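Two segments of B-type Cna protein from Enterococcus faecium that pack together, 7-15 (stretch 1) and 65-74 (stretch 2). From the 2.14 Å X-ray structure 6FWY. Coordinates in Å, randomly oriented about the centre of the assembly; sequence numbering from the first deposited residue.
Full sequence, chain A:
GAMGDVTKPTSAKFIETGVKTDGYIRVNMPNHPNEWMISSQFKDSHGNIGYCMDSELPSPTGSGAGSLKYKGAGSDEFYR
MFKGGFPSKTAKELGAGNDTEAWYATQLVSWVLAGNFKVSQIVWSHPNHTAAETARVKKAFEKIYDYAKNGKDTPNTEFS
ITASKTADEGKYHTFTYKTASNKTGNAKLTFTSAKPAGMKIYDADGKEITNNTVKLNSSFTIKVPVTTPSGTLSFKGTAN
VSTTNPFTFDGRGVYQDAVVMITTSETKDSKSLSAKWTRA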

ATOM      1  N   THR A   7       2.149  -3.447   9.742  1.00 39.43           N
ATOM      2  CA  THR A   7       3.136  -2.906  10.668  1.00 39.72           C
ATOM      3  C   THR A   7       3.345  -1.433  10.329  1.00 38.75           C
ATOM      4  O   THR A   7       3.571  -1.083   9.168  1.00 38.73           O
ATOM      5  CB  THR A   7       4.466  -3.686  10.592  1.00 40.53           C
ATOM      6  OG1 THR A   7       4.233  -5.056  10.937  1.00 40.64           O
ATOM      7  CG2 THR A   7       5.521  -3.120  11.541  1.00 41.00           C
ATOM      8  N   LYS A   8       3.251  -0.579  11.337  1.00 38.44           N
ATOM      9  CA  LYS A   8       3.331   0.858  11.105  1.00 37.62           C
ATOM     10  C   LYS A   8       4.776   1.329  11.167  1.00 37.91           C
ATOM     11  O   LYS A   8       5.544   0.845  12.005  1.00 39.39           O
ATOM     12  CB  LYS A   8       2.466   1.612  12.124  1.00 37.95           C
ATOM     13  CG  LYS A   8       0.994   1.205  12.127  1.00 38.13           C
ATOM     14  CD  LYS A   8       0.343   1.294  10.746  1.00 38.02           C
ATOM     15  CE  LYS A   8      -1.165   1.060  10.772  1.00 38.92           C
ATOM     16  NZ  LYS A   8      -1.499  -0.316  11.220  1.00 40.50           N
ATOM     17  N   PRO A   9       5.172   2.244  10.269  1.00 36.85           N
ATOM     18  CA  PRO A   9       6.448   2.920  10.476  1.00 37.22           C
ATOM     19  C   PRO A   9       6.376   3.804  11.712  1.00 37.37           C
ATOM     20  O   PRO A   9       5.284   4.137  12.146  1.00 36.99           O
ATOM     21  CB  PRO A   9       6.660   3.741   9.206  1.00 36.44           C
ATOM     22  CG  PRO A   9       5.349   3.811   8.548  1.00 36.14           C
ATOM     23  CD  PRO A   9       4.443   2.775   9.120  1.00 36.29           C
ATOM     24  N   THR A  10       7.518   4.134  12.287  1.00 37.47           N
ATOM     25  CA  THR A  10       7.589   5.006  13.458  1.00 37.89           C
ATOM     26  C   THR A  10       8.034   6.442  13.166  1.00 36.60           C
ATOM     27  O   THR A  10       7.722   7.338  13.968  1.00 36.14           O
ATOM     28  CB  THR A  10       8.530   4.424  14.526  1.00 39.31           C
ATOM     29  OG1 THR A  10       9.821   4.213  13.938  1.00 39.25           O
ATOM     30  CG2 THR A  10       7.961   3.106  15.081  1.00 40.15           C
ATOM     31  N   SER A  11       8.787   6.659  12.088  1.00 36.20           N
ATOM     32  CA  SER A  11       9.219   8.003  11.675  1.00 36.67           C
ATOM     33  C   SER A  11       9.741   8.028  10.248  1.00 35.94           C
ATOM     34  O   SER A  11       9.958   6.987   9.636  1.00 35.17           O
ATOM     35  CB  SER A  11      10.293   8.561  12.599  1.00 38.22           C
ATOM     36  OG  SER A  11      11.528   7.879  12.389  1.00 39.27           O
ATOM     37  N   ALA A  12       9.931   9.235   9.737  1.00 36.39           N
ATOM     38  CA  ALA A  12      10.392   9.464   8.368  1.00 36.45           C
ATOM     39  C   ALA A  12      11.194  10.762   8.328  1.00 37.25           C
ATOM     40  O   ALA A  12      10.950  11.687   9.092  1.00 36.76           O
ATOM     41  CB  ALA A  12       9.226   9.531   7.376  1.00 35.65           C
ATOM     42  N   LYS A  13      12.184  10.788   7.441  1.00 38.22           N
ATOM     43  CA  LYS A  13      13.099  11.909   7.253  1.00 39.45           C
ATOM     44  C   LYS A  13      12.988  12.307   5.793  1.00 38.90           C
ATOM     45  O   LYS A  13      13.098  11.462   4.900  1.00 39.20           O
ATOM     46  CB  LYS A  13      14.540  11.465   7.553  1.00 41.79           C
ATOM     47  CG  LYS A  13      15.643  12.392   7.047  1.00 43.17           C
ATOM     48  CD  LYS A  13      16.205  13.343   8.110  1.00 44.68           C
ATOM     49  CE  LYS A  13      17.635  13.764   7.775  1.00 45.94           C
ATOM     50  NZ  LYS A  13      17.968  15.023   8.503  1.00 46.92           N
ATOM     51  N   PHE A  14      12.803  13.603   5.571  1.00 38.78           N
ATOM     52  CA  PHE A  14      12.568  14.115   4.226  1.00 38.50           C
ATOM     53  C   PHE A  14      13.674  15.063   3.786  1.00 39.70           C
ATOM     54  O   PHE A  14      14.290  15.760   4.602  1.00 40.42           O
ATOM     55  CB  PHE A  14      11.218  14.812   4.155  1.00 37.13           C
ATOM     56  CG  PHE A  14      10.062  13.909   4.457  1.00 36.30           C
ATOM     57  CD1 PHE A  14       9.522  13.074   3.465  1.00 35.28           C
ATOM     58  CD2 PHE A  14       9.491  13.889   5.726  1.00 36.56           C
ATOM     59  CE1 PHE A  14       8.450  12.250   3.739  1.00 34.26           C
ATOM     60  CE2 PHE A  14       8.419  13.049   6.012  1.00 35.70           C
ATOM     61  CZ  PHE A  14       7.911  12.222   5.014  1.00 34.62           C
ATOM     62  N   ILE A  15      13.883  15.102   2.476  1.00 40.11           N
ATOM     63  CA  ILE A  15      15.004  15.802   1.854  1.00 40.68           C
ATOM     64  C   ILE A  15      14.435  16.514   0.642  1.00 39.57           C
ATOM     65  O   ILE A  15      13.647  15.932  -0.088  1.00 37.69           O
ATOM     66  CB  ILE A  15      16.068  14.791   1.385  1.00 42.14           C
ATOM     67  CG1 ILE A  15      16.647  14.013   2.575  1.00 43.14           C
ATOM     68  CG2 ILE A  15      17.189  15.501   0.634  1.00 43.85           C
ATOM     69  CD1 ILE A  15      17.295  12.691   2.205  1.00 44.35           C
ATOM     70  N   ALA A  65      13.465  20.568  11.030  1.00 42.40           N
ATOM     71  CA  ALA A  65      12.505  19.461  10.862  1.00 40.68           C
ATOM     72  C   ALA A  65      12.950  18.129  11.537  1.00 40.77           C
ATOM     73  O   ALA A  65      12.215  17.553  12.335  1.00 38.72           O
ATOM     74  CB  ALA A  65      12.237  19.221   9.377  1.00 38.98           C
ATOM     75  N   GLY A  66      14.151  17.678  11.187  1.00 41.54           N
ATOM     76  CA  GLY A  66      14.671  16.376  11.605  1.00 42.56           C
ATOM     77  C   GLY A  66      13.750  15.295  11.114  1.00 41.34           C
ATOM     78  O   GLY A  66      13.137  15.444  10.038  1.00 41.62           O
ATOM     79  N   SER A  67      13.589  14.259  11.900  1.00 41.21           N
ATOM     80  CA  SER A  67      12.555  13.249  11.651  1.00 40.61           C
ATOM     81  C   SER A  67      11.173  13.726  12.133  1.00 39.73           C
ATOM     82  O   SER A  67      11.056  14.372  13.177  1.00 40.25           O
ATOM     83  CB  SER A  67      12.908  11.886  12.298  1.00 41.09           C
ATOM     84  OG  SER A  67      13.731  11.937  13.445  1.00 43.44           O
ATOM     85  N   LEU A  68      10.161  13.386  11.345  1.00 38.44           N
ATOM     86  CA  LEU A  68       8.754  13.526  11.731  1.00 37.92           C
ATOM     87  C   LEU A  68       8.267  12.162  12.228  1.00 37.74           C
ATOM     88  O   LEU A  68       8.464  11.154  11.561  1.00 36.59           O
ATOM     89  CB  LEU A  68       7.928  13.941  10.519  1.00 36.64           C
ATOM     90  CG  LEU A  68       7.916  15.414  10.096  1.00 36.76           C
ATOM     91  CD1 LEU A  68       9.264  15.887   9.670  1.00 37.60           C
ATOM     92  CD2 LEU A  68       6.953  15.615   8.943  1.00 35.29           C
ATOM     93  N   LYS A  69       7.625  12.139  13.394  1.00 38.44           N
ATOM     94  CA  LYS A  69       7.073  10.889  13.955  1.00 39.26           C
ATOM     95  C   LYS A  69       5.824  10.475  13.173  1.00 38.17           C
ATOM     96  O   LYS A  69       5.152  11.314  12.559  1.00 35.87           O
ATOM     97  CB  LYS A  69       6.739  11.107  15.424  1.00 40.95           C
ATOM     98  CG  LYS A  69       6.397   9.931  16.304  1.00 42.06           C
ATOM     99  CD  LYS A  69       5.727  10.485  17.575  1.00 43.41           C
ATOM    100  CE  LYS A  69       5.248   9.392  18.538  1.00 44.54           C
ATOM    101  NZ  LYS A  69       3.893   9.656  19.136  1.00 45.11           N
ATOM    102  N   TYR A  70       5.552   9.170  13.189  1.00 38.20           N
ATOM    103  CA  TYR A  70       4.350   8.579  12.589  1.00 37.75           C
ATOM    104  C   TYR A  70       3.084   9.232  13.129  1.00 37.75           C
ATOM    105  O   TYR A  70       2.978   9.474  14.322  1.00 38.22           O
ATOM    106  CB  TYR A  70       4.293   7.078  12.870  1.00 38.20           C
ATOM    107  CG  TYR A  70       3.037   6.394  12.399  1.00 38.19           C
ATOM    108  CD1 TYR A  70       2.789   6.249  11.043  1.00 37.68           C
ATOM    109  CD2 TYR A  70       2.088   5.896  13.302  1.00 38.93           C
ATOM    110  CE1 TYR A  70       1.637   5.610  10.580  1.00 37.79           C
ATOM    111  CE2 TYR A  70       0.945   5.239  12.845  1.00 38.97           C
ATOM    112  CZ  TYR A  70       0.717   5.108  11.487  1.00 38.32           C
ATOM    113  OH  TYR A  70      -0.418   4.503  10.997  1.00 38.71           O
ATOM    114  N   LYS A  71       2.144   9.532  12.229  1.00 37.27           N
ATOM    115  CA  LYS A  71       0.876  10.125  12.602  1.00 38.25           C
ATOM    116  C   LYS A  71      -0.291   9.167  12.352  1.00 38.56           C
ATOM    117  O   LYS A  71      -1.094   8.939  13.244  1.00 39.41           O
ATOM    118  CB  LYS A  71       0.665  11.425  11.826  1.00 37.51           C
ATOM    119  CG  LYS A  71      -0.601  12.170  12.185  1.00 37.77           C
ATOM    120  CD  LYS A  71      -0.699  13.411  11.293  1.00 37.47           C
ATOM    121  CE  LYS A  71      -2.115  13.976  11.165  1.00 38.14           C
ATOM    122  NZ  LYS A  71      -2.582  14.625  12.416  1.00 39.71           N
ATOM    123  N   GLY A  72      -0.397   8.642  11.131  1.00 38.26           N
ATOM    124  CA  GLY A  72      -1.486   7.727  10.786  1.00 38.34           C
ATOM    125  C   GLY A  72      -1.375   7.086   9.423  1.00 38.02           C
ATOM    126  O   GLY A  72      -0.430   7.342   8.646  1.00 39.08           O
ATOM    127  N   ALA A  73      -2.343   6.218   9.144  1.00 37.63           N
ATOM    128  CA  ALA A  73      -2.370   5.447   7.898  1.00 37.28           C
ATOM    129  C   ALA A  73      -3.126   6.241   6.867  1.00 36.26           C
ATOM    130  O   ALA A  73      -4.223   6.695   7.129  1.00 38.41           O
ATOM    131  CB  ALA A  73      -3.043   4.106   8.140  1.00 37.77           C
ATOM    132  N   GLY A  74      -2.556   6.404   5.684  1.00 35.50           N
ATOM    133  CA  GLY A  74      -3.232   7.132   4.595  1.00 34.82           C
ATOM    134  C   GLY A  74      -4.440   6.386   4.067  1.00 35.05           C
ATOM    135  O   GLY A  74      -4.438   5.147   4.006  1.00 35.20           O
TER
HETATM  136  O   HOH W   1      12.511  15.479   7.557  1.00 34.84           O

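How does the loop before the strand meet stretch 2? K8 and P9 gather around Y70, the residue most covered by the partner stretch. CB of K8 lies over one face of the tyrosine ring, 4.2 Å from its centroid, and CD of K8 comes within 3.3 Å of Y70 OH. CB thus sits over the ring, while the rest of the chain passes to the side and its end leads away. P9 adds an apolar contact, its CD 4.2 Å from Y70 CE1.

What fixes the strands in register? They run roughly antiparallel, and three backbone hydrogen bonds join the stretches. Y70 N donates to O of T10, just ahead of the strand (2.9 Å); around the A12–L68 pair, A12 N donates to L68 O (3.0 Å) and L68 N to A12 O (2.9 Å). Between them, S11 sits opposite K69, and its CA approaches L68 O at 3.2 Å.

Where do the side chains go? S11, K13, S67 and K69 share the exposed face, which suits their polar groups. A12 and L68 turn to the other face and are buried, as befits small and branched apolar residues.

How does the contact end? Buried F14 brings CE2 within 4.2 Å of L68 CD2. Beyond the direct strand bonds, water 1 bridges the backbones, accepting from F14 N (2.7 Å) and donating to G66 O (2.6 Å). G66 has positive phi, a conformation that favours glycine.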